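Local coordinates for putative uncharacterized protein PH0350 (Pyrococcus horikoshii, PDB 3QJL), which binds CRISPR RNA as a Cas6-family, endoribonuclease-like protein of the prokaryotic antiviral defence system, at residues S30-K35 and K45-P50; S84-D89 and S173-E178. One frame throughout, in Å; residues are numbered along the deposited sequence.

In the fold
Interaction 1 (30-35 with 45-50) is local: it joins helix 25-39 to the next helix, 41-47, within the N-terminal half of the Cas6 chain, and two of its four touching residues are buried. Interaction 2 (84-89 with 173-178) links the N-terminal half to the C-terminal one across 83 intervening residues, and lies at the surface. Their chemistry follows suit: branched aliphatic residues supply most of the 170 Å² buried in the first, whereas a serine and a methionine account for most of the 80 Å² in the second. The centres are 15 Å apart, and helix 88-100 relates them, because Leu47 rests on its Ile90 and Ile94 while segment 84-89 runs into its start.

Interaction 1. Residues S30-K35 and K45-P50; sequences SQILEK and KLLSSP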
ATOM      1  N   SER A  30       6.679  25.615  -6.146  1.00 51.78           N
ATOM      2  CA  SER A  30       6.640  27.010  -6.555  1.00 49.61           C
ATOM      3  C   SER A  30       7.264  27.891  -5.485  1.00 55.52           C
ATOM      4  O   SER A  30       7.908  28.908  -5.791  1.00 54.72           O
ATOM      5  CB  SER A  30       5.199  27.437  -6.800  1.00 54.45           C
ATOM      6  OG  SER A  30       4.499  27.484  -5.568  1.00 58.94           O
ATOM      7  N   GLN A  31       7.064  27.501  -4.230  1.00 51.88           N
ATOM      8  CA  GLN A  31       7.637  28.215  -3.091  1.00 49.77           C
ATOM      9  C   GLN A  31       9.170  28.203  -3.117  1.00 55.16           C
ATOM     10  O   GLN A  31       9.819  29.242  -2.972  1.00 60.89           O
ATOM     11  CB  GLN A  31       7.131  27.597  -1.793  1.00 49.21           C
ATOM     12  CG  GLN A  31       6.621  28.591  -0.793  1.00 53.15           C
ATOM     13  CD  GLN A  31       5.365  28.118  -0.120  1.00 61.54           C
ATOM     14  OE1 GLN A  31       5.258  28.121   1.110  1.00 63.29           O
ATOM     15  NE2 GLN A  31       4.393  27.705  -0.928  1.00 60.52           N
ATOM     16  N   ILE A  32       9.748  27.021  -3.284  1.00 52.42           N
ATOM     17  CA  ILE A  32      11.187  26.907  -3.445  1.00 49.88           C
ATOM     18  C   ILE A  32      11.662  27.736  -4.646  1.00 52.40           C
ATOM     19  O   ILE A  32      12.580  28.543  -4.523  1.00 54.77           O
ATOM     20  CB  ILE A  32      11.605  25.448  -3.613  1.00 45.57           C
ATOM     21  CG1 ILE A  32      11.661  24.759  -2.258  1.00 43.84           C
ATOM     22  CG2 ILE A  32      12.923  25.344  -4.318  1.00 39.82           C
ATOM     23  CD1 ILE A  32      11.947  23.267  -2.366  1.00 41.32           C
ATOM     24  N   LEU A  33      11.019  27.563  -5.797  1.00 51.70           N
ATOM     25  CA  LEU A  33      11.388  28.313  -7.001  1.00 54.29           C
ATOM     26  C   LEU A  33      11.517  29.813  -6.709  1.00 55.22           C
ATOM     27  O   LEU A  33      12.511  30.443  -7.053  1.00 52.36           O
ATOM     28  CB  LEU A  33      10.357  28.087  -8.106  1.00 46.28           C
ATOM     29  CG  LEU A  33      10.847  28.544  -9.470  1.00 47.04           C
ATOM     30  CD1 LEU A  33      12.112  27.795  -9.845  1.00 48.30           C
ATOM     31  CD2 LEU A  33       9.791  28.348 -10.521  1.00 47.52           C
ATOM     32  N   GLU A  34      10.493  30.364  -6.068  1.00 58.01           N
ATOM     33  CA  GLU A  34      10.441  31.766  -5.675  1.00 55.18           C
ATOM     34  C   GLU A  34      11.633  32.134  -4.797  1.00 61.95           C
ATOM     35  O   GLU A  34      12.322  33.131  -5.045  1.00 57.75           O
ATOM     36  CB  GLU A  34       9.133  32.005  -4.923  1.00 55.91           C
ATOM     37  CG  GLU A  34       8.993  33.328  -4.223  1.00 66.39           C
ATOM     38  CD  GLU A  34       7.659  33.438  -3.489  1.00 88.96           C
ATOM     39  OE1 GLU A  34       7.090  34.553  -3.466  1.00105.26           O
ATOM     40  OE2 GLU A  34       7.178  32.414  -2.937  1.00 70.29           O
ATOM     41  N   LYS A  35      11.875  31.319  -3.772  1.00 57.68           N
ATOM     42  CA  LYS A  35      12.977  31.552  -2.855  1.00 49.39           C
ATOM     43  C   LYS A  35      14.341  31.516  -3.544  1.00 53.75           C
ATOM     44  O   LYS A  35      15.149  32.412  -3.345  1.00 62.04           O
ATOM     45  CB  LYS A  35      12.924  30.575  -1.693  1.00 44.56           C
ATOM     46  CG  LYS A  35      11.691  30.744  -0.841  1.00 49.30           C
ATOM     47  CD  LYS A  35      11.717  29.827   0.361  1.00 53.24           C
ATOM     48  CE  LYS A  35      10.371  29.791   1.053  1.00 56.66           C
ATOM     49  NZ  LYS A  35       9.811  31.155   1.281  1.00 59.20           N
ATOM     50  N   LYS A  45      15.962  29.030 -13.056  1.00 60.50           N
ATOM     51  CA  LYS A  45      15.550  28.601 -14.389  1.00 59.55           C
ATOM     52  C   LYS A  45      15.785  27.118 -14.627  1.00 55.06           C
ATOM     53  O   LYS A  45      15.153  26.526 -15.497  1.00 59.15           O
ATOM     54  CB  LYS A  45      16.236  29.425 -15.481  1.00 61.66           C
ATOM     55  CG  LYS A  45      15.861  30.898 -15.454  1.00 70.75           C
ATOM     56  CD  LYS A  45      16.102  31.572 -16.797  1.00 72.82           C
ATOM     57  CE  LYS A  45      16.111  33.088 -16.650  1.00 76.54           C
ATOM     58  NZ  LYS A  45      17.349  33.564 -15.954  1.00 80.62           N
ATOM     59  N   LEU A  46      16.702  26.521 -13.874  1.00 51.64           N
ATOM     60  CA  LEU A  46      16.934  25.082 -13.978  1.00 52.05           C
ATOM     61  C   LEU A  46      15.850  24.332 -13.210  1.00 54.08           C
ATOM     62  O   LEU A  46      15.311  23.326 -13.678  1.00 52.28           O
ATOM     63  CB  LEU A  46      18.318  24.703 -13.450  1.00 47.59           C
ATOM     64  CG  LEU A  46      19.522  25.311 -14.175  1.00 49.84           C
ATOM     65  CD1 LEU A  46      20.830  24.759 -13.613  1.00 43.64           C
ATOM     66  CD2 LEU A  46      19.439  25.068 -15.669  1.00 42.88           C
ATOM     67  N   LEU A  47      15.528  24.844 -12.029  1.00 52.69           N
ATOM     68  CA  LEU A  47      14.494  24.260 -11.201  1.00 48.28           C
ATOM     69  C   LEU A  47      13.195  24.126 -11.977  1.00 51.51           C
ATOM     70  O   LEU A  47      12.482  23.129 -11.850  1.00 58.60           O
ATOM     71  CB  LEU A  47      14.251  25.136  -9.972  1.00 47.92           C
ATOM     72  CG  LEU A  47      15.322  25.220  -8.889  1.00 47.18           C
ATOM     73  CD1 LEU A  47      14.692  25.776  -7.627  1.00 47.76           C
ATOM     74  CD2 LEU A  47      15.935  23.870  -8.608  1.00 39.42           C
ATOM     75  N   SER A  48      12.904  25.141 -12.779  1.00 49.67           N
ATOM     76  CA  SER A  48      11.620  25.290 -13.434  1.00 46.74           C
ATOM     77  C   SER A  48      11.594  24.531 -14.754  1.00 55.27           C
ATOM     78  O   SER A  48      10.560  24.469 -15.424  1.00 55.23           O
ATOM     79  CB  SER A  48      11.336  26.776 -13.672  1.00 51.95           C
ATOM     80  OG  SER A  48      12.291  27.342 -14.562  1.00 54.91           O
ATOM     81  N   SER A  49      12.730  23.949 -15.128  1.00 52.50           N
ATOM     82  CA  SER A  49      12.796  23.160 -16.353  1.00 51.23           C
ATOM     83  C   SER A  49      12.036  21.847 -16.203  1.00 59.00           C
ATOM     84  O   SER A  49      11.994  21.262 -15.116  1.00 62.68           O
ATOM     85  CB  SER A  49      14.242  22.873 -16.729  1.00 52.04           C
ATOM     86  OG  SER A  49      14.326  22.247 -17.993  1.00 50.83           O
ATOM     87  N   PRO A  50      11.404  21.399 -17.297  1.00 61.18           N
ATOM     88  CA  PRO A  50      10.689  20.126 -17.444  1.00 59.01           C
ATOM     89  C   PRO A  50      11.620  18.912 -17.479  1.00 62.55           C
ATOM     90  O   PRO A  50      11.185  17.776 -17.241  1.00 61.21           O
ATOM     91  CB  PRO A  50      10.005  20.273 -18.806  1.00 57.62           C
ATOM     92  CG  PRO A  50       9.931  21.724 -19.049  1.00 57.63           C
ATOM     93  CD  PRO A  50      11.176  22.280 -18.453  1.00 62.32           C
TER
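Ile32, on the buried face of helix 25-39, meets Leu47 through its CG2 branch, which lies 3.8 Å from Leu47 CD1. The torsion explains the choice of branch: with chi1 at -80°, CG2 is anti to the backbone N, and the CA-CB bond itself points at the neighbouring helix. The touch is methyl to methyl, and the two side chains cross at about a right angle.

Leu33, next along the helix, carries more of the contact. Its CG stands opposite the backbone N (chi1 -166°), and the fork at its end reaches two residues of 45-50. CD1 lies mainly on Leu47, 3.4 Å from Leu47 CB, the two leucines running past each other in opposite senses, but is also 4.0 Å from Ser48 CB. The other branch, CD2, lies 3.8 Å from Ser48 CB, so the serine contributes its carbon to this packing. Ser48 OG donates to Lys45 O at 3.1 Å; the donor stands well above that carbonyl plane.

The backbones come nearest at Leu33 and Leu47, with 6.6 Å between their CA atoms. Leu47 also touches Val36 of helix 25-39 and Ile90 and Ile94 of helix 88-100, which places its side chain between those two helices. Its backbone O accepts from Trp54 NE1, outside the segments.

The closest pairs across the two segments are all carbon to carbon, which implies that dispersion and the burial of apolar surface join these consecutive helices, while the serine hydroxyl turns back to its own helix end, to Lys45 O and weakly to Ala44 O.

Interaction 2. Residues S84-D89 and S173-E178; sequences SSSNED and SEVMGE
The turn between strand 79-85 and helix 88-100 meets the C-terminal end of helix 160-176, bringing together the N- and C-terminal halves of the Cas6 chain. Ser86 in the turn points its CA-CB bond at the helix, and Met176 reaches it with the terminal methyl: CE lies 3.5 Å from Ser86 CB and, likewise, 3.5 Å from Ser86 OG. A bend at chi2 (38°) swings the thioether toward the turn, leaving Met176 SD 4.0 Å from Ser86 OG. Val175 adds a more distant touch through CG2. The backbones stay well apart, Ser86 and Met176 being 8.7 Å apart at their CA atoms, so side chains alone bridge the gap. The serine hydroxyl has its polar partner in Asn226 ND2 of helix 217-226, whose Phe222 and Asn226 also touch Val175.

Two bonds shape the turn that presents Ser86. Asn87 N donates to Ser85 OG at 3.2 Å, closing an ST turn, with a fairly straight N-H...O angle of 162°. Asn87 is then the N-cap of helix 88-100, its OD1 accepting from Asp89 N at 2.8 Å from above the carbonyl plane. On the other side, Gly177 ends the helical run with positive phi (99°).

The pattern is an ST turn leading into an asparagine N-cap, a strand-to-helix connection in the N-terminal half of this ferredoxin-fold protein, set against the end of a helix in the other half.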
ATOM      1  N   SER A  84      17.129  16.424  -3.834  1.00 37.40           N
ATOM      2  CA  SER A  84      18.287  15.780  -4.452  1.00 40.28           C
ATOM      3  C   SER A  84      18.617  16.385  -5.814  1.00 41.32           C
ATOM      4  O   SER A  84      17.762  16.992  -6.452  1.00 44.29           O
ATOM      5  CB  SER A  84      18.039  14.268  -4.576  1.00 47.26           C
ATOM      6  OG  SER A  84      19.156  13.575  -5.108  1.00 50.43           O
ATOM      7  N   SER A  85      19.847  16.189  -6.271  1.00 39.61           N
ATOM      8  CA  SER A  85      20.260  16.686  -7.577  1.00 42.33           C
ATOM      9  C   SER A  85      21.666  16.212  -7.884  1.00 46.55           C
ATOM     10  O   SER A  85      22.461  15.968  -6.984  1.00 56.26           O
ATOM     11  CB  SER A  85      20.257  18.221  -7.570  1.00 44.27           C
ATOM     12  OG  SER A  85      20.673  18.765  -8.821  1.00 43.13           O
ATOM     13  N   SER A  86      21.997  16.147  -9.165  1.00 45.82           N
ATOM     14  CA  SER A  86      23.312  15.687  -9.580  1.00 49.23           C
ATOM     15  C   SER A  86      24.270  16.870  -9.556  1.00 54.43           C
ATOM     16  O   SER A  86      25.491  16.716  -9.630  1.00 59.78           O
ATOM     17  CB  SER A  86      23.232  15.108 -10.987  1.00 45.86           C
ATOM     18  OG  SER A  86      22.599  16.021 -11.862  1.00 47.36           O
ATOM     19  N   ASN A  87      23.684  18.054  -9.439  1.00 50.87           N
ATOM     20  CA  ASN A  87      24.401  19.304  -9.501  1.00 51.32           C
ATOM     21  C   ASN A  87      24.420  19.941  -8.126  1.00 56.25           C
ATOM     22  O   ASN A  87      23.386  20.427  -7.656  1.00 48.24           O
ATOM     23  CB  ASN A  87      23.662  20.219 -10.464  1.00 51.95           C
ATOM     24  CG  ASN A  87      24.355  21.548 -10.670  1.00 59.29           C
ATOM     25  OD1 ASN A  87      25.271  21.930  -9.926  1.00 61.95           O
ATOM     26  ND2 ASN A  87      23.908  22.273 -11.688  1.00 57.92           N
ATOM     27  N   GLU A  88      25.584  19.965  -7.477  1.00 59.73           N
ATOM     28  CA  GLU A  88      25.603  20.460  -6.105  1.00 59.08           C
ATOM     29  C   GLU A  88      25.554  21.978  -6.056  1.00 54.87           C
ATOM     30  O   GLU A  88      25.359  22.561  -4.998  1.00 51.91           O
ATOM     31  CB  GLU A  88      26.739  19.870  -5.265  1.00 64.68           C
ATOM     32  CG  GLU A  88      28.017  20.671  -5.245  1.00 81.94           C
ATOM     33  CD  GLU A  88      28.859  20.441  -6.476  1.00 88.00           C
ATOM     34  OE1 GLU A  88      28.328  19.827  -7.438  1.00 89.87           O
ATOM     35  OE2 GLU A  88      30.042  20.867  -6.474  1.00 77.49           O
ATOM     36  N   ASP A  89      25.669  22.617  -7.212  1.00 51.05           N
ATOM     37  CA  ASP A  89      25.348  24.033  -7.277  1.00 54.44           C
ATOM     38  C   ASP A  89      23.852  24.296  -7.105  1.00 55.76           C
ATOM     39  O   ASP A  89      23.463  25.297  -6.503  1.00 58.51           O
ATOM     40  CB  ASP A  89      25.903  24.682  -8.543  1.00 59.86           C
ATOM     41  CG  ASP A  89      27.367  25.074  -8.395  1.00 68.45           C
ATOM     42  OD1 ASP A  89      27.800  25.342  -7.246  1.00 66.01           O
ATOM     43  OD2 ASP A  89      28.085  25.102  -9.421  1.00 72.58           O
ATOM     44  N   SER A 173      20.470  13.096 -21.373  1.00 55.15           N
ATOM     45  CA  SER A 173      21.251  13.838 -22.345  1.00 59.16           C
ATOM     46  C   SER A 173      20.975  15.330 -22.220  1.00 59.34           C
ATOM     47  O   SER A 173      21.821  16.160 -22.547  1.00 58.41           O
ATOM     48  CB  SER A 173      20.909  13.365 -23.754  1.00 62.02           C
ATOM     49  OG  SER A 173      20.497  14.458 -24.549  1.00 65.29           O
ATOM     50  N   GLU A 174      19.778  15.656 -21.749  1.00 57.24           N
ATOM     51  CA  GLU A 174      19.356  17.040 -21.594  1.00 54.68           C
ATOM     52  C   GLU A 174      20.054  17.742 -20.433  1.00 60.51           C
ATOM     53  O   GLU A 174      20.587  18.840 -20.601  1.00 61.11           O
ATOM     54  CB  GLU A 174      17.847  17.106 -21.385  1.00 58.58           C
ATOM     55  CG  GLU A 174      17.250  18.453 -21.685  1.00 56.09           C
ATOM     56  CD  GLU A 174      17.137  18.705 -23.170  1.00 67.69           C
ATOM     57  OE1 GLU A 174      16.266  18.064 -23.813  1.00 64.23           O
ATOM     58  OE2 GLU A 174      17.930  19.531 -23.691  1.00 64.54           O
ATOM     59  N   VAL A 175      20.008  17.142 -19.244  1.00 58.25           N
ATOM     60  CA  VAL A 175      20.684  17.733 -18.090  1.00 58.53           C
ATOM     61  C   VAL A 175      22.178  17.405 -17.997  1.00 59.22           C
ATOM     62  O   VAL A 175      22.973  18.247 -17.571  1.00 56.71           O
ATOM     63  CB  VAL A 175      19.972  17.426 -16.756  1.00 53.39           C
ATOM     64  CG1 VAL A 175      18.646  16.770 -17.011  1.00 49.34           C
ATOM     65  CG2 VAL A 175      20.852  16.578 -15.855  1.00 52.08           C
ATOM     66  N   MET A 176      22.560  16.194 -18.395  1.00 54.89           N
ATOM     67  CA  MET A 176      23.959  15.789 -18.289  1.00 53.65           C
ATOM     68  C   MET A 176      24.836  16.349 -19.408  1.00 56.07           C
ATOM     69  O   MET A 176      26.035  16.525 -19.227  1.00 56.07           O
ATOM     70  CB  MET A 176      24.096  14.266 -18.192  1.00 53.98           C
ATOM     71  CG  MET A 176      24.560  13.783 -16.823  1.00 53.19           C
ATOM     72  SD  MET A 176      23.816  14.744 -15.480  1.00 66.13           S
ATOM     73  CE  MET A 176      24.378  13.856 -14.024  1.00 58.41           C
ATOM     74  N   GLY A 177      24.239  16.628 -20.560  1.00 59.80           N
ATOM     75  CA  GLY A 177      24.975  17.199 -21.670  1.00 54.30           C
ATOM     76  C   GLY A 177      25.398  16.179 -22.710  1.00 58.88           C
ATOM     77  O   GLY A 177      25.756  16.538 -23.829  1.00 63.16           O
ATOM     78  N   GLU A 178      25.364  14.903 -22.346  1.00 61.07           N
ATOM     79  CA  GLU A 178      25.663  13.841 -23.303  1.00 66.58           C
ATOM     80  C   GLU A 178      24.683  12.672 -23.172  1.00 66.52           C
ATOM     81  O   GLU A 178      23.931  12.586 -22.204  1.00 65.60           O
ATOM     82  CB  GLU A 178      27.104  13.353 -23.137  1.00 69.16           C
ATOM     83  CG  GLU A 178      27.311  12.453 -21.931  1.00 75.57           C
ATOM     84  CD  GLU A 178      28.749  12.459 -21.436  1.00 89.17           C
ATOM     85  OE1 GLU A 178      29.669  12.716 -22.251  1.00 84.45           O
ATOM     86  OE2 GLU A 178      28.955  12.215 -20.225  1.00 88.53           O
TER